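TRAP dicarboxylate transporter-DctP subunit (Rhodobacter sphaeroides, PDB 4PE3) is a periplasmic solute-binding protein of the TRAP transporter family that probably captures a solute, perhaps a dicarboxylate, for uptake by its membrane partners. Local coordinates at residues A326-V329 against Y330-V334. Numbering follows the deposited sequence.
Sequences AQKV and YDTLV
Gln327 and Asp331, one turn apart on helix 324-339, are joined by a side-chain hydrogen bond. Gln327 NE2 donates to Asp331 OD1 over 2.8 Å, with an N-H...O angle of 143°. The acceptor lies almost in the amide plane, whereas the amide nitrogen meets OD1 from above the carboxylate, the two planes being turned 47° apart. The glutamine chain first extends with CG anti to the backbone N, then bends at chi2 (71°), which brings its amide back over the next turn. There NE2 also comes within 3.6 Å of Tyr330 CD1, an oblique approach to the ring, and Asp331 OD1 lies at the edge of the same ring.

A second side-chain bond turns inward to the backbone: Thr332 OG1 donates to Lys328 O at 2.9 Å. That carbonyl also accepts Thr332 N at 3.0 Å, the two donors arriving from opposite faces of its plane. The remaining i to i+4 bonds are regular: Tyr330 N to Ala326 O, Asp331 N to Gln327 O, and Leu333 N to Val329 O.

Val334 CG2 lies 3.6 Å above the plane of the Tyr330 ring, displaced toward its rim. Val329 packs against helix 104-110 and Leu333 against Pro112 and Trp116. Farther out, Tyr330 OH bonds Arg313 on helix 302-320, and Lys328 forms a salt bridge with Glu137 of helix 131-139.

This amphipathic C-terminal helix is thus docked by Val329, Leu333 and the Tyr330 ring. Thr332 turns its hydroxyl to its own helix while its side chain packs beside Leu134, and the bent amide-carboxylate bond links Gln327 and Asp331 at the more exposed surface.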
# COMPACT_ATOMS: atom_id res chain seq x y z
N ALA A 326 -15.83 0.10 9.07
CA ALA A 326 -14.75 1.08 9.17
C ALA A 326 -14.36 1.30 10.63
O ALA A 326 -13.17 1.40 10.95
CB ALA A 326 -15.14 2.40 8.51
N GLN A 327 -15.34 1.32 11.52
CA GLN A 327 -15.05 1.45 12.93
C GLN A 327 -14.27 0.24 13.45
O GLN A 327 -13.33 0.38 14.24
CB GLN A 327 -16.35 1.59 13.73
CG GLN A 327 -16.12 1.74 15.21
CD GLN A 327 -15.52 3.07 15.58
OE1 GLN A 327 -16.02 4.13 15.19
NE2 GLN A 327 -14.42 3.04 16.33
N LYS A 328 -14.60 -0.95 12.95
CA LYS A 328 -13.88 -2.15 13.34
C LYS A 328 -12.43 -2.12 12.83
O LYS A 328 -11.52 -2.52 13.54
CB LYS A 328 -14.59 -3.38 12.81
CG LYS A 328 -14.10 -4.68 13.42
CD LYS A 328 -15.16 -5.77 13.30
CE LYS A 328 -14.75 -7.05 14.01
NZ LYS A 328 -15.29 -8.26 13.33
N VAL A 329 -12.22 -1.69 11.59
CA VAL A 329 -10.86 -1.49 11.08
C VAL A 329 -10.11 -0.49 11.98
O VAL A 329 -8.99 -0.76 12.43
CB VAL A 329 -10.87 -1.01 9.62
CG1 VAL A 329 -9.46 -0.56 9.21
CG2 VAL A 329 -11.40 -2.11 8.68
N TYR A 330 -10.72 0.66 12.23
CA TYR A 330 -10.12 1.68 13.10
C TYR A 330 -9.75 1.12 14.46
O TYR A 330 -8.64 1.32 14.93
CB TYR A 330 -11.07 2.86 13.25
CG TYR A 330 -10.60 3.88 14.26
CD1 TYR A 330 -10.94 3.77 15.60
CD2 TYR A 330 -9.82 4.97 13.88
CE1 TYR A 330 -10.51 4.71 16.55
CE2 TYR A 330 -9.40 5.91 14.81
CZ TYR A 330 -9.74 5.77 16.13
OH TYR A 330 -9.33 6.73 17.02
N ASP A 331 -10.67 0.39 15.09
CA ASP A 331 -10.41 -0.12 16.44
C ASP A 331 -9.24 -1.09 16.43
O ASP A 331 -8.36 -1.04 17.29
CB ASP A 331 -11.63 -0.83 17.02
CG ASP A 331 -12.76 0.11 17.36
OD1 ASP A 331 -12.52 1.32 17.46
OD2 ASP A 331 -13.89 -0.38 17.53
N THR A 332 -9.23 -1.96 15.43
CA THR A 332 -8.20 -2.98 15.34
C THR A 332 -6.83 -2.38 15.07
O THR A 332 -5.84 -2.78 15.68
CB THR A 332 -8.60 -4.02 14.28
OG1 THR A 332 -9.86 -4.59 14.64
CG2 THR A 332 -7.57 -5.13 14.14
N LEU A 333 -6.80 -1.40 14.17
CA LEU A 333 -5.57 -0.70 13.81
C LEU A 333 -5.01 0.08 14.99
O LEU A 333 -3.84 -0.02 15.29
CB LEU A 333 -5.86 0.25 12.65
CG LEU A 333 -4.67 1.12 12.24
CD1 LEU A 333 -3.52 0.28 11.72
CD2 LEU A 333 -5.10 2.11 11.17
N VAL A 334 -5.86 0.84 15.66
CA VAL A 334 -5.39 1.67 16.76
C VAL A 334 -4.94 0.80 17.93
O VAL A 334 -3.93 1.10 18.57
CB VAL A 334 -6.48 2.67 17.21
CG1 VAL A 334 -6.11 3.32 18.54
CG2 VAL A 334 -6.69 3.73 16.13